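Local coordinates for protein Exo-poly-alpha-D-galacturonosidase (Thermotoga maritima, PDB 3JUR) that probably hydrolyses polygalacturonate, the pectin backbone, as an exo-acting polygalacturonase of glycoside hydrolase family 28 with a beta-helix fold, at residues Ile51-Leu54 and Ser55-Gly59; Leu102-Glu106 and Gly107-Tyr111; Arg180-Gly183 and Lys184-Leu188. All coordinates share one frame; numbering follows the deposited sequence.

Contact 1 of 3, residues Ile51-Leu54 and Ser55-Gly59; sequences IEEL and SKQGG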
ATOM      1  N   ILE D  51      38.969  19.954  45.436  1.00 24.82           N
ATOM      2  CA  ILE D  51      38.065  18.854  45.788  1.00 25.12           C
ATOM      3  C   ILE D  51      38.229  18.459  47.262  1.00 25.68           C
ATOM      4  O   ILE D  51      37.237  18.229  47.964  1.00 25.61           O
ATOM      5  CB  ILE D  51      38.249  17.629  44.837  1.00 25.04           C
ATOM      6  CG1 ILE D  51      37.672  17.943  43.449  1.00 25.06           C
ATOM      7  CG2 ILE D  51      37.587  16.369  45.406  1.00 24.51           C
ATOM      8  CD1 ILE D  51      38.010  16.933  42.365  1.00 24.16           C
ATOM      9  N   GLU D  52      39.479  18.397  47.721  1.00 26.11           N
ATOM     10  CA  GLU D  52      39.781  18.076  49.115  1.00 27.05           C
ATOM     11  C   GLU D  52      39.317  19.178  50.079  1.00 27.18           C
ATOM     12  O   GLU D  52      38.781  18.877  51.147  1.00 27.14           O
ATOM     13  CB  GLU D  52      41.274  17.748  49.293  1.00 27.23           C
ATOM     14  CG  GLU D  52      41.783  17.649  50.748  1.00 28.80           C
ATOM     15  CD  GLU D  52      40.996  16.666  51.624  1.00 30.66           C
ATOM     16  OE1 GLU D  52      40.452  15.665  51.098  1.00 32.59           O
ATOM     17  OE2 GLU D  52      40.929  16.902  52.851  1.00 31.53           O
ATOM     18  N   GLU D  53      39.504  20.441  49.698  1.00 27.51           N
ATOM     19  CA  GLU D  53      39.004  21.555  50.507  1.00 28.03           C
ATOM     20  C   GLU D  53      37.485  21.465  50.670  1.00 27.96           C
ATOM     21  O   GLU D  53      36.965  21.663  51.766  1.00 28.20           O
ATOM     22  CB  GLU D  53      39.417  22.907  49.917  1.00 28.16           C
ATOM     23  CG  GLU D  53      39.089  24.126  50.794  1.00 29.15           C
ATOM     24  CD  GLU D  53      39.998  24.258  52.005  1.00 30.55           C
ATOM     25  OE1 GLU D  53      39.855  23.469  52.966  1.00 30.91           O
ATOM     26  OE2 GLU D  53      40.852  25.170  52.003  1.00 31.81           O
ATOM     27  N   LEU D  54      36.785  21.149  49.585  1.00 27.99           N
ATOM     28  CA  LEU D  54      35.331  20.969  49.623  1.00 27.91           C
ATOM     29  C   LEU D  54      34.927  19.745  50.431  1.00 27.89           C
ATOM     30  O   LEU D  54      34.024  19.812  51.260  1.00 27.85           O
ATOM     31  CB  LEU D  54      34.757  20.865  48.209  1.00 27.72           C
ATOM     32  CG  LEU D  54      34.478  22.166  47.463  1.00 27.69           C
ATOM     33  CD1 LEU D  54      34.307  21.885  45.976  1.00 27.61           C
ATOM     34  CD2 LEU D  54      33.252  22.871  48.031  1.00 27.39           C
ATOM     35  N   SER D  55      35.606  18.632  50.171  1.00 28.14           N
ATOM     36  CA  SER D  55      35.358  17.370  50.856  1.00 28.50           C
ATOM     37  C   SER D  55      35.587  17.486  52.367  1.00 28.69           C
ATOM     38  O   SER D  55      34.870  16.862  53.157  1.00 28.85           O
ATOM     39  CB  SER D  55      36.248  16.279  50.260  1.00 28.40           C
ATOM     40  OG  SER D  55      35.936  15.014  50.799  1.00 29.39           O
ATOM     41  N   LYS D  56      36.582  18.292  52.752  1.00 28.64           N
ATOM     42  CA  LYS D  56      36.902  18.587  54.156  1.00 28.73           C
ATOM     43  C   LYS D  56      35.698  19.177  54.898  1.00 28.59           C
ATOM     44  O   LYS D  56      35.410  18.799  56.036  1.00 28.68           O
ATOM     45  CB  LYS D  56      38.084  19.566  54.229  1.00 28.54           C
ATOM     46  CG  LYS D  56      38.905  19.484  55.505  1.00 29.36           C
ATOM     47  CD  LYS D  56      39.939  20.608  55.600  1.00 29.66           C
ATOM     48  CE  LYS D  56      39.370  21.842  56.291  1.00 30.03           C
ATOM     49  NZ  LYS D  56      40.361  22.949  56.383  1.00 30.19           N
ATOM     50  N   GLN D  57      35.003  20.100  54.238  1.00 28.41           N
ATOM     51  CA  GLN D  57      33.835  20.771  54.810  1.00 28.14           C
ATOM     52  C   GLN D  57      32.550  19.934  54.713  1.00 27.88           C
ATOM     53  O   GLN D  57      31.558  20.239  55.379  1.00 27.63           O
ATOM     54  CB  GLN D  57      33.638  22.133  54.140  1.00 28.23           C
ATOM     55  CG  GLN D  57      34.736  23.150  54.452  1.00 28.68           C
ATOM     56  CD  GLN D  57      34.716  24.340  53.508  1.00 29.43           C
ATOM     57  OE1 GLN D  57      34.261  25.422  53.870  1.00 29.58           O
ATOM     58  NE2 GLN D  57      35.198  24.139  52.285  1.00 29.61           N
ATOM     59  N   GLY D  58      32.571  18.892  53.880  1.00 27.62           N
ATOM     60  CA  GLY D  58      31.424  17.994  53.716  1.00 27.08           C
ATOM     61  C   GLY D  58      30.824  17.991  52.320  1.00 27.00           C
ATOM     62  O   GLY D  58      29.744  17.436  52.100  1.00 26.67           O
ATOM     63  N   GLY D  59      31.529  18.609  51.375  1.00 26.76           N
ATOM     64  CA  GLY D  59      31.086  18.655  49.985  1.00 26.48           C
ATOM     65  C   GLY D  59      30.659  20.030  49.510  1.00 26.24           C
ATOM     66  O   GLY D  59      30.723  21.009  50.252  1.00 26.37           O
TER
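Leu54 and Gly59 meet in a local helix-ending contact, a Schellman motif that closes helix 44-57 just before strand 60-64 of the beta-helix. Gly59 N donates to Leu54 O at 2.8 Å (N-H...O angle 154°), coming from above the carbonyl plane. Weaker bonds reach the same oxygen from Gln57 N and Gly58 N, and a further weak one runs from Gly58 N to Ser55 O at 3.2 Å. Gly58, with positive phi, is the C-prime residue; a CB there would jam against the carbonyl oxygen of Gln57. Ahead of the cap the helix is regular, Ser55 N bonding Ile51 O and Lys56 N bonding Glu52 O. Ile51 and Leu54 face inward onto Leu62 of strand 60-64. On the outer side, Glu53 and Lys56 run alongside each other, and a weak salt bridge links Glu53 OE1 to Lys56 NZ at 3.5 Å. The carboxylate of Glu52 instead pairs with Lys77. Gln57 sends CG back beside its own backbone N (chi1 -67°), which returns the amide to the preceding turn: NE2 bonds Glu53 O at 3.1 Å, the oxygen lying close to the amide plane.

Contact 2 of 3, residues Leu102-Glu106 and Gly107-Tyr111; sequences LTRFE and GIELY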
ATOM      1  N   LEU D 102      40.786   0.646  39.955  1.00 23.68           N
ATOM      2  CA  LEU D 102      39.727  -0.303  39.626  1.00 23.83           C
ATOM      3  C   LEU D 102      38.868   0.280  38.520  1.00 23.99           C
ATOM      4  O   LEU D 102      38.308   1.368  38.664  1.00 23.89           O
ATOM      5  CB  LEU D 102      38.860  -0.619  40.849  1.00 23.90           C
ATOM      6  CG  LEU D 102      37.627  -1.512  40.650  1.00 24.21           C
ATOM      7  CD1 LEU D 102      38.002  -2.946  40.262  1.00 24.39           C
ATOM      8  CD2 LEU D 102      36.783  -1.512  41.913  1.00 24.97           C
ATOM      9  N   THR D 103      38.777  -0.451  37.413  1.00 24.14           N
ATOM     10  CA  THR D 103      38.038   0.010  36.245  1.00 24.25           C
ATOM     11  C   THR D 103      37.565  -1.189  35.409  1.00 24.19           C
ATOM     12  O   THR D 103      37.524  -2.327  35.900  1.00 24.15           O
ATOM     13  CB  THR D 103      38.858   1.070  35.415  1.00 24.24           C
ATOM     14  OG1 THR D 103      38.013   1.700  34.439  1.00 24.94           O
ATOM     15  CG2 THR D 103      40.079   0.450  34.726  1.00 24.43           C
ATOM     16  N   ARG D 104      37.203  -0.939  34.161  1.00 24.03           N
ATOM     17  CA  ARG D 104      36.646  -1.983  33.323  1.00 24.19           C
ATOM     18  C   ARG D 104      37.040  -1.739  31.872  1.00 24.13           C
ATOM     19  O   ARG D 104      37.102  -0.592  31.431  1.00 24.60           O
ATOM     20  CB  ARG D 104      35.121  -2.004  33.490  1.00 24.32           C
ATOM     21  CG  ARG D 104      34.528  -3.401  33.518  1.00 24.83           C
ATOM     22  CD  ARG D 104      33.020  -3.398  33.680  1.00 24.85           C
ATOM     23  NE  ARG D 104      32.626  -3.780  35.030  1.00 24.20           N
ATOM     24  CZ  ARG D 104      31.517  -4.447  35.331  1.00 23.93           C
ATOM     25  NH1 ARG D 104      30.675  -4.831  34.373  1.00 24.12           N
ATOM     26  NH2 ARG D 104      31.252  -4.740  36.595  1.00 23.65           N
ATOM     27  N   PHE D 105      37.336  -2.804  31.135  1.00 23.90           N
ATOM     28  CA  PHE D 105      37.577  -2.684  29.697  1.00 23.70           C
ATOM     29  C   PHE D 105      36.725  -3.681  28.922  1.00 23.60           C
ATOM     30  O   PHE D 105      36.872  -4.893  29.079  1.00 23.74           O
ATOM     31  CB  PHE D 105      39.063  -2.863  29.349  1.00 23.75           C
ATOM     32  CG  PHE D 105      39.407  -2.484  27.925  1.00 23.49           C
ATOM     33  CD1 PHE D 105      39.852  -1.202  27.622  1.00 22.84           C
ATOM     34  CD2 PHE D 105      39.277  -3.411  26.886  1.00 23.61           C
ATOM     35  CE1 PHE D 105      40.174  -0.848  26.316  1.00 22.61           C
ATOM     36  CE2 PHE D 105      39.590  -3.066  25.576  1.00 23.27           C
ATOM     37  CZ  PHE D 105      40.042  -1.780  25.291  1.00 23.86           C
ATOM     38  N   GLU D 106      35.838  -3.150  28.087  1.00 23.48           N
ATOM     39  CA  GLU D 106      34.888  -3.947  27.291  1.00 23.39           C
ATOM     40  C   GLU D 106      34.271  -5.109  28.076  1.00 23.09           C
ATOM     41  O   GLU D 106      34.286  -6.266  27.634  1.00 22.90           O
ATOM     42  CB  GLU D 106      35.520  -4.390  25.960  1.00 23.36           C
ATOM     43  CG  GLU D 106      35.807  -3.205  25.024  1.00 24.25           C
ATOM     44  CD  GLU D 106      36.363  -3.609  23.665  1.00 27.14           C
ATOM     45  OE1 GLU D 106      37.162  -4.568  23.585  1.00 28.70           O
ATOM     46  OE2 GLU D 106      36.013  -2.943  22.669  1.00 28.13           O
ATOM     47  N   GLY D 107      33.740  -4.775  29.254  1.00 22.72           N
ATOM     48  CA  GLY D 107      32.977  -5.713  30.074  1.00 22.24           C
ATOM     49  C   GLY D 107      33.753  -6.581  31.055  1.00 22.16           C
ATOM     50  O   GLY D 107      33.157  -7.412  31.743  1.00 21.92           O
ATOM     51  N   ILE D 108      35.070  -6.406  31.128  1.00 21.93           N
ATOM     52  CA  ILE D 108      35.884  -7.168  32.086  1.00 22.03           C
ATOM     53  C   ILE D 108      36.633  -6.230  33.043  1.00 22.40           C
ATOM     54  O   ILE D 108      37.308  -5.292  32.605  1.00 22.54           O
ATOM     55  CB  ILE D 108      36.873  -8.155  31.383  1.00 22.08           C
ATOM     56  CG1 ILE D 108      36.115  -9.177  30.524  1.00 21.09           C
ATOM     57  CG2 ILE D 108      37.749  -8.891  32.418  1.00 21.45           C
ATOM     58  CD1 ILE D 108      36.971  -9.899  29.502  1.00 20.01           C
ATOM     59  N   GLU D 109      36.494  -6.492  34.344  1.00 22.23           N
ATOM     60  CA  GLU D 109      37.149  -5.696  35.382  1.00 22.44           C
ATOM     61  C   GLU D 109      38.659  -5.887  35.384  1.00 22.06           C
ATOM     62  O   GLU D 109      39.159  -6.985  35.133  1.00 22.01           O
ATOM     63  CB  GLU D 109      36.597  -6.054  36.764  1.00 22.70           C
ATOM     64  CG  GLU D 109      35.153  -5.636  36.986  1.00 23.77           C
ATOM     65  CD  GLU D 109      34.735  -5.735  38.441  1.00 25.63           C
ATOM     66  OE1 GLU D 109      33.880  -4.928  38.874  1.00 26.54           O
ATOM     67  OE2 GLU D 109      35.262  -6.616  39.149  1.00 26.47           O
ATOM     68  N   LEU D 110      39.378  -4.806  35.664  1.00 21.83           N
ATOM     69  CA  LEU D 110      40.836  -4.831  35.731  1.00 21.45           C
ATOM     70  C   LEU D 110      41.366  -3.603  36.474  1.00 21.51           C
ATOM     71  O   LEU D 110      40.604  -2.695  36.823  1.00 21.53           O
ATOM     72  CB  LEU D 110      41.437  -4.889  34.316  1.00 21.15           C
ATOM     73  CG  LEU D 110      41.542  -3.594  33.500  1.00 20.73           C
ATOM     74  CD1 LEU D 110      42.419  -3.807  32.291  1.00 20.10           C
ATOM     75  CD2 LEU D 110      40.177  -3.055  33.084  1.00 19.33           C
ATOM     76  N   TYR D 111      42.671  -3.592  36.721  1.00 21.55           N
ATOM     77  CA  TYR D 111      43.360  -2.382  37.151  1.00 21.50           C
ATOM     78  C   TYR D 111      44.125  -1.814  35.966  1.00 21.43           C
ATOM     79  O   TYR D 111      44.929  -2.505  35.336  1.00 21.76           O
ATOM     80  CB  TYR D 111      44.261  -2.653  38.361  1.00 21.37           C
ATOM     81  CG  TYR D 111      43.478  -2.697  39.648  1.00 21.61           C
ATOM     82  CD1 TYR D 111      43.464  -1.606  40.514  1.00 22.37           C
ATOM     83  CD2 TYR D 111      42.722  -3.819  39.986  1.00 22.28           C
ATOM     84  CE1 TYR D 111      42.728  -1.640  41.701  1.00 23.40           C
ATOM     85  CE2 TYR D 111      41.982  -3.863  41.159  1.00 23.32           C
ATOM     86  CZ  TYR D 111      41.987  -2.773  42.014  1.00 23.95           C
ATOM     87  OH  TYR D 111      41.251  -2.826  43.179  1.00 25.11           O
TER
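The ring of Tyr111 lies with one face over the backbone of Leu102, whose CA sits 3.9 Å above the ring plane and toward its rim, while Leu102 CB approaches Tyr111 CZ at 4.0 Å. On the same side of the hairpin, the guanidinium of Arg104 takes Glu109 OE1 at its edge, near its plane, with Gly107 O placed obliquely. The carboxylate is turned 78° from the guanidinium, and the salt bridge from Arg104 NH2 to Glu109 OE1 is weak at 3.5 Å. Tyr196 OH hydrogen-bonds both Arg104 NE and Glu109 OE1, and is the stronger partner of Glu109, while Arg275 pairs with Glu109 OE2. The buried charges are thus probably balanced by a network rather than by this pair alone.

The two strands form a tight beta hairpin with a type I' turn from Phe105 to Ile108, Glu106 and Gly107 at its corners. Phe105 N donates to Ile108 O at 2.9 Å, and Ile108 N returns a bond to Phe105 O. Thr103 and Leu110 make the next hydrogen-bonded pair. Leu110 holds CG between its backbone N and carbonyl carbon (chi1 80°), which brings CD2 across the strand to 3.5 Å from Phe105 N and against Phe105 CB. With an alanine in place of Tyr111, Leu102 would probably lose the ring packed along its backbone and CB, leaving a gap at the open end of the hairpin.

Thr103 OG1 bonds Gln194 of strand 193-196; Phe105, Ile108 and Leu110 pack on helix 161-173, whereas Arg104 and Glu109 touch Ile276 of helix 270-276.

Contact 3 of 3, residues Arg180-Gly183 and Lys184-Leu188; sequences RVFG and KGHYL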
ATOM      1  N   ARG D 180      44.872  -8.493  38.006  1.00 25.82           N
ATOM      2  CA  ARG D 180      44.738  -8.123  36.602  1.00 25.27           C
ATOM      3  C   ARG D 180      45.251  -6.702  36.409  1.00 25.13           C
ATOM      4  O   ARG D 180      44.468  -5.763  36.231  1.00 25.32           O
ATOM      5  CB  ARG D 180      43.278  -8.224  36.151  1.00 25.09           C
ATOM      6  CG  ARG D 180      42.654  -9.592  36.322  1.00 24.24           C
ATOM      7  CD  ARG D 180      41.229  -9.588  35.802  1.00 22.61           C
ATOM      8  NE  ARG D 180      40.451 -10.702  36.333  1.00 21.46           N
ATOM      9  CZ  ARG D 180      39.123 -10.770  36.308  1.00 22.06           C
ATOM     10  NH1 ARG D 180      38.408  -9.781  35.778  1.00 21.53           N
ATOM     11  NH2 ARG D 180      38.503 -11.827  36.816  1.00 20.92           N
ATOM     12  N   VAL D 181      46.571  -6.554  36.443  1.00 24.92           N
ATOM     13  CA  VAL D 181      47.203  -5.237  36.424  1.00 24.80           C
ATOM     14  C   VAL D 181      47.766  -4.920  35.041  1.00 24.55           C
ATOM     15  O   VAL D 181      48.601  -5.659  34.515  1.00 25.01           O
ATOM     16  CB  VAL D 181      48.315  -5.122  37.506  1.00 24.64           C
ATOM     17  CG1 VAL D 181      48.954  -3.730  37.501  1.00 24.53           C
ATOM     18  CG2 VAL D 181      47.751  -5.446  38.884  1.00 24.79           C
ATOM     19  N   PHE D 182      47.302  -3.817  34.463  1.00 24.06           N
ATOM     20  CA  PHE D 182      47.771  -3.376  33.151  1.00 23.72           C
ATOM     21  C   PHE D 182      48.441  -2.003  33.258  1.00 23.31           C
ATOM     22  O   PHE D 182      49.464  -1.875  33.927  1.00 23.40           O
ATOM     23  CB  PHE D 182      46.631  -3.434  32.115  1.00 23.54           C
ATOM     24  CG  PHE D 182      46.190  -4.838  31.795  1.00 23.95           C
ATOM     25  CD1 PHE D 182      46.653  -5.483  30.653  1.00 24.29           C
ATOM     26  CD2 PHE D 182      45.352  -5.538  32.660  1.00 23.39           C
ATOM     27  CE1 PHE D 182      46.272  -6.795  30.367  1.00 23.99           C
ATOM     28  CE2 PHE D 182      44.969  -6.850  32.382  1.00 23.71           C
ATOM     29  CZ  PHE D 182      45.428  -7.478  31.232  1.00 23.69           C
ATOM     30  N   GLY D 183      47.880  -0.983  32.618  1.00 22.97           N
ATOM     31  CA  GLY D 183      48.483   0.347  32.654  1.00 22.60           C
ATOM     32  C   GLY D 183      49.776   0.417  31.866  1.00 22.48           C
ATOM     33  O   GLY D 183      49.799   0.084  30.678  1.00 22.21           O
ATOM     34  N   LYS D 184      50.848   0.840  32.544  1.00 22.43           N
ATOM     35  CA  LYS D 184      52.173   1.055  31.945  1.00 22.42           C
ATOM     36  C   LYS D 184      52.686  -0.193  31.226  1.00 22.29           C
ATOM     37  O   LYS D 184      52.739  -1.283  31.807  1.00 22.08           O
ATOM     38  CB  LYS D 184      53.176   1.500  33.024  1.00 22.39           C
ATOM     39  CG  LYS D 184      54.445   2.172  32.509  1.00 22.91           C
ATOM     40  CD  LYS D 184      55.459   2.344  33.643  1.00 23.58           C
ATOM     41  CE  LYS D 184      56.476   3.444  33.357  1.00 24.55           C
ATOM     42  NZ  LYS D 184      57.522   3.070  32.367  1.00 24.35           N
ATOM     43  N   GLY D 185      53.060  -0.020  29.960  1.00 22.36           N
ATOM     44  CA  GLY D 185      53.541  -1.126  29.126  1.00 22.44           C
ATOM     45  C   GLY D 185      52.415  -1.897  28.449  1.00 22.45           C
ATOM     46  O   GLY D 185      52.660  -2.876  27.745  1.00 22.47           O
ATOM     47  N   HIS D 186      51.182  -1.457  28.672  1.00 22.36           N
ATOM     48  CA  HIS D 186      50.003  -2.079  28.068  1.00 22.52           C
ATOM     49  C   HIS D 186      49.147  -1.034  27.373  1.00 22.53           C
ATOM     50  O   HIS D 186      49.284   0.164  27.635  1.00 22.43           O
ATOM     51  CB  HIS D 186      49.211  -2.867  29.114  1.00 22.41           C
ATOM     52  CG  HIS D 186      50.021  -3.937  29.772  1.00 22.79           C
ATOM     53  ND1 HIS D 186      50.080  -5.228  29.293  1.00 23.23           N
ATOM     54  CD2 HIS D 186      50.852  -3.894  30.841  1.00 22.46           C
ATOM     55  CE1 HIS D 186      50.895  -5.941  30.051  1.00 23.10           C
ATOM     56  NE2 HIS D 186      51.374  -5.155  30.999  1.00 22.87           N
ATOM     57  N   TYR D 187      48.268  -1.487  26.480  1.00 22.73           N
ATOM     58  CA  TYR D 187      47.636  -0.580  25.522  1.00 22.90           C
ATOM     59  C   TYR D 187      46.108  -0.613  25.537  1.00 22.94           C
ATOM     60  O   TYR D 187      45.456  -0.642  24.486  1.00 23.20           O
ATOM     61  CB  TYR D 187      48.229  -0.810  24.123  1.00 22.81           C
ATOM     62  CG  TYR D 187      49.729  -0.592  24.101  1.00 23.34           C
ATOM     63  CD1 TYR D 187      50.266   0.659  23.805  1.00 23.60           C
ATOM     64  CD2 TYR D 187      50.614  -1.634  24.410  1.00 23.24           C
ATOM     65  CE1 TYR D 187      51.648   0.868  23.806  1.00 24.46           C
ATOM     66  CE2 TYR D 187      51.987  -1.433  24.417  1.00 24.07           C
ATOM     67  CZ  TYR D 187      52.496  -0.182  24.112  1.00 24.21           C
ATOM     68  OH  TYR D 187      53.850   0.016  24.108  1.00 24.99           O
ATOM     69  N   LEU D 188      45.551  -0.592  26.747  1.00 22.90           N
ATOM     70  CA  LEU D 188      44.109  -0.523  26.948  1.00 23.01           C
ATOM     71  C   LEU D 188      43.706   0.891  27.377  1.00 23.14           C
ATOM     72  O   LEU D 188      44.019   1.322  28.497  1.00 23.03           O
ATOM     73  CB  LEU D 188      43.664  -1.554  27.993  1.00 22.95           C
ATOM     74  CG  LEU D 188      44.078  -3.019  27.768  1.00 22.87           C
ATOM     75  CD1 LEU D 188      43.747  -3.862  28.993  1.00 21.57           C
ATOM     76  CD2 LEU D 188      43.419  -3.600  26.513  1.00 21.15           C
TER
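Phe182 CB starts against His186, 4.0 Å from its CB, which lies in the plane of the phenyl ring at its edge. One atom on, CG comes under Leu188 CD1. CD1 is wedged between two neighbours, meeting His186 ND1 at 3.7 Å and Leu188 CD1 at the same distance. CE1 still lies within 4.1 Å of that methyl, which makes a CH-pi contact over one face of the ring, 22° off its normal. Along the other flank, CD2 packs on Leu110 of strand 108-112.

Phe182 and His186 form a T-shaped pair, the phenyl edge directed at the imidazole face with the planes at 77° and the centroids 5.2 Å apart. What brings the rings together is a type II beta turn from Gly183 to His186, closed by His186 N donating to Gly183 O at 2.9 Å. Lys184 and Gly185 occupy its corners, Gly185 with positive phi. Gly183 O also lies at the imidazole edge, near its plane. His186 sets CG beside its backbone N (chi1 -58°), swinging the ring back over the chain so that CD2 approaches Phe182 CA. Asp163 of helix 161-173 hydrogen-bonds ND1, fixing the rotation of the imidazole.

Overall arrangement
Along the chain the three contacts follow in series. Contact 1 ends helix 44-57 near one end of the beta-helix, its centre 29 Å from that of contact 2 and 32 Å from that of contact 3, and it touches neither. Contacts 2 and 3 lie together, centres 11 Å apart, on the same side of the chain's centre. The backbone of Tyr111 bonds to those of Arg180 and Phe182, so residues 180-182 run alongside the end of strand 108-112, and both contacts pack on helix 161-173. Hairpin, helix 161-173 and loop thus form one packed unit against the flank of the beta-helix, well apart from helix 44-57, and none of the three contacts touches another subunit of the tetramer.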